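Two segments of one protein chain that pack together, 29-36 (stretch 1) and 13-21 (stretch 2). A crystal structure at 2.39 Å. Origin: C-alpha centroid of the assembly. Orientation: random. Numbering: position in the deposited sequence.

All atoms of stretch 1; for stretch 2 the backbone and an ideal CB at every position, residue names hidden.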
# COMPACT_ATOMS: atom_id res chain seq x y z
N LYS A 29 22.82 10.75 20.63
CA LYS A 29 23.36 11.70 21.59
C LYS A 29 22.47 11.72 22.81
O LYS A 29 21.27 11.70 22.69
CB LYS A 29 23.42 13.08 20.98
CG LYS A 29 24.17 14.07 21.83
CD LYS A 29 24.59 15.33 21.04
CE LYS A 29 25.32 16.37 21.90
NZ LYS A 29 26.64 15.85 22.34
N SER A 30 23.09 11.71 24.00
CA SER A 30 22.35 11.77 25.24
C SER A 30 22.49 13.11 26.01
O SER A 30 21.98 13.24 27.09
CB SER A 30 22.73 10.61 26.13
OG SER A 30 24.10 10.74 26.50
N SER A 31 23.18 14.09 25.42
CA SER A 31 23.46 15.35 26.06
C SER A 31 23.15 16.53 25.16
O SER A 31 23.86 17.51 25.18
CB SER A 31 24.96 15.35 26.40
OG SER A 31 25.70 15.13 25.21
N ALA A 32 22.12 16.43 24.33
CA ALA A 32 21.73 17.56 23.48
C ALA A 32 20.84 18.56 24.22
O ALA A 32 19.85 18.15 24.84
CB ALA A 32 20.97 17.06 22.27
N CYS A 33 21.07 19.86 24.06
CA CYS A 33 20.25 20.84 24.70
C CYS A 33 19.08 21.22 23.77
O CYS A 33 19.27 21.53 22.61
CB CYS A 33 21.08 22.09 25.05
SG CYS A 33 20.11 23.19 26.12
N LYS A 34 17.87 21.23 24.29
CA LYS A 34 16.71 21.49 23.46
C LYS A 34 15.99 22.78 23.86
O LYS A 34 14.90 23.05 23.37
CB LYS A 34 15.72 20.31 23.54
CG LYS A 34 16.30 19.02 23.03
CD LYS A 34 15.35 17.88 23.21
CE LYS A 34 16.06 16.58 22.85
NZ LYS A 34 15.24 15.40 23.22
N LEU A 35 16.63 23.58 24.72
CA LEU A 35 16.11 24.88 25.13
C LEU A 35 17.00 25.98 24.62
O LEU A 35 18.20 25.80 24.50
CB LEU A 35 16.05 24.98 26.63
CG LEU A 35 15.40 23.79 27.34
CD1 LEU A 35 15.28 24.09 28.82
CD2 LEU A 35 14.03 23.49 26.76
N ARG A 36 16.43 27.13 24.28
CA ARG A 36 17.24 28.27 23.93
C ARG A 36 16.68 29.49 24.61
O ARG A 36 15.46 29.64 24.78
CB ARG A 36 17.24 28.49 22.42
CG ARG A 36 17.93 27.42 21.60
CD ARG A 36 19.44 27.35 21.80
NE ARG A 36 20.03 26.36 20.88
CZ ARG A 36 20.01 25.02 21.05
NH1 ARG A 36 19.46 24.46 22.13
NH2 ARG A 36 20.55 24.23 20.14
N UNK A 13 8.52 27.44 34.64
CA UNK A 13 9.72 26.69 34.31
C UNK A 13 9.50 25.99 32.98
O UNK A 13 8.37 25.75 32.56
CB UNK A 13 10.07 25.69 35.41
N UNK A 14 10.61 25.72 32.31
CA UNK A 14 10.65 25.04 31.04
C UNK A 14 11.75 24.04 31.12
O UNK A 14 12.88 24.36 31.45
CB UNK A 14 10.85 26.00 29.87
N UNK A 15 11.40 22.79 30.84
CA UNK A 15 12.32 21.72 30.97
C UNK A 15 12.30 20.92 29.67
O UNK A 15 11.24 20.75 29.07
CB UNK A 15 11.98 20.85 32.18
N UNK A 16 13.46 20.38 29.31
CA UNK A 16 13.58 19.48 28.16
C UNK A 16 14.58 18.39 28.40
O UNK A 16 15.58 18.58 29.08
CB UNK A 16 13.97 20.26 26.90
N UNK A 17 14.32 17.25 27.82
CA UNK A 17 15.27 16.16 27.94
C UNK A 17 16.44 16.40 26.96
O UNK A 17 16.43 17.37 26.21
CB UNK A 17 14.59 14.82 27.67
N UNK A 18 17.36 15.45 26.90
CA UNK A 18 18.55 15.63 26.11
C UNK A 18 18.86 14.50 25.15
O UNK A 18 19.98 14.44 24.59
CB UNK A 18 19.74 15.83 27.05
N UNK A 19 17.88 13.63 24.87
CA UNK A 19 18.12 12.49 23.98
C UNK A 19 17.89 12.85 22.55
O UNK A 19 16.85 13.34 22.20
CB UNK A 19 17.23 11.31 24.36
N UNK A 20 18.81 12.52 21.67
CA UNK A 20 18.52 12.56 20.23
C UNK A 20 18.51 11.15 19.68
O UNK A 20 19.47 10.38 19.85
CB UNK A 20 19.54 13.42 19.48
N UNK A 21 17.45 10.82 18.98
CA UNK A 21 17.24 9.50 18.46
C UNK A 21 17.26 9.52 16.97
O UNK A 21 16.55 10.30 16.38
CB UNK A 21 15.92 8.91 18.97

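Position 13 lies in a strand that begins earlier in the chain, with nothing of stretch 1 within 5.5 Å of its ideal CB. This contact sets no rule there, and many side chains would do; it is Val 13.

At position 14 the CA-to-CB bond points toward stretch 1, and the nearest atom to the ideal CB is Leu 35 CD1, 4.9 Å away. CB alone makes no contact at that distance, but a longer apolar chain running beside Leu 35 could, and a methyl group is what stretch 1 offers, so a medium or large apolar side chain fits: Leu, Ile or Met. The residue is Leu 14, whose CD2 meets Leu 35 CD2 at 4.0 Å.

Position 15 turns its CB away, with no atom of stretch 1 near it, and the contact again leaves the choice open. It is Leu 15.

Position 16 points back toward stretch 1, but here the space is already taken. An ideal CB would lie 3.2 Å from Leu 35 CD2, too tight for two carbons, and 3.8 Å from Lys 34 CB. The extended backbone, at -144/147, does not itself demand glycine; the crowding by Leu 35 is what favors it. The residue is Gly 16, and Leu 35 CD2 packs over its backbone, 4.1 Å from Gly 16 N.

At position 17 CA-to-CB points away, yet the ideal CB is 4.5 Å from Lys 34 NZ. A short acid could bring its charge back to that amine, and Asp, Glu or a neutral acceptor such as Asn could be considered. Asp 17 takes chi1 = 83° (p) and forms a salt bridge, OD1 to Lys 34 NZ at 2.8 Å. Its OD2 accepts a hydrogen bond from the backbone N of position 19 at 3.0 Å, tying the side chain to the backbone two residues on. The backbone counts too: water 1 lies 2.9 Å from Asp 17 O and accepts from Lys 34 N at 2.7 Å, linking the stretches.

Position 18 points sideways, its ideal CB 3.2 Å from Ala 32 O and 3.4 Å from Ser 30 O. Branching at CB looks risky, whereas a long, unbranched, polar or basic chain could run along the carbonyl-rich loop: Lys, Arg or Gln. Arg 18 lays one guanidinium face against Ser 31 O and Ala 32 C, with NH1 3.4 Å from Ser 31 CB. Its own carbonyl O accepts from Ala 32 N at 2.9 Å, a bond independent of side-chain identity.

Position 19 points away, so stretch 1 places little demand on its side chain and many types would suit. Its backbone O receives Lys 34 NZ at 2.8 Å whatever the side chain. Gln 19 donates a hydrogen bond from NE2 to the side chain of position 21.

Position 20 pairs antiparallel with Lys 29: its N donates to Lys 29 O at 2.8 Å, while Lys 29 N to the O of 20 is weak at 3.5 Å. The ideal CB lies 4.8 Å from Ala 32 CB, favoring a beta-branched apolar residue, Val or Ile. Val 20 places CG2 3.5 Å from Ala 32 CB.

Position 21 points away, free of stretch 1; it is Thr 21, whose OG1 lies 3.1 Å from Gln 19 NE2.

Stretch 2, residues 13-21: VLLGDRQVT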
# COMPACT_ATOMS: atom_id res chain seq x y z
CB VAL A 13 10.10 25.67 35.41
CG1 VAL A 13 10.26 26.36 36.77
CG2 VAL A 13 9.06 24.58 35.51
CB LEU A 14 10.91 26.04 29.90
CG LEU A 14 10.91 25.45 28.50
CD1 LEU A 14 9.53 25.00 28.10
CD2 LEU A 14 11.42 26.46 27.44
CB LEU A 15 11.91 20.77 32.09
CG LEU A 15 12.37 21.14 33.48
CD1 LEU A 15 11.59 22.37 33.92
CD2 LEU A 15 12.16 20.00 34.48
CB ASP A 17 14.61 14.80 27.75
CG ASP A 17 14.46 14.43 26.30
OD1 ASP A 17 13.74 15.19 25.57
OD2 ASP A 17 15.05 13.40 25.87
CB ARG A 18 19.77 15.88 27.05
CG ARG A 18 19.57 16.98 28.11
CD ARG A 18 20.76 17.15 29.09
NE ARG A 18 21.48 18.34 28.66
CZ ARG A 18 22.77 18.48 28.43
NH1 ARG A 18 23.65 17.52 28.70
NH2 ARG A 18 23.19 19.61 27.96
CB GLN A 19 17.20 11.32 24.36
CG GLN A 19 17.44 10.04 23.57
CD GLN A 19 16.61 8.90 24.11
OE1 GLN A 19 16.75 8.59 25.25
NE2 GLN A 19 15.78 8.26 23.29
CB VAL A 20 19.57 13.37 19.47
CG1 VAL A 20 19.27 13.36 17.95
CG2 VAL A 20 19.62 14.82 19.99
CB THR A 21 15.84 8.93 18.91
OG1 THR A 21 15.69 9.10 20.33
CG2 THR A 21 15.71 7.44 18.56
O HOH W 1 17.43 20.09 26.73
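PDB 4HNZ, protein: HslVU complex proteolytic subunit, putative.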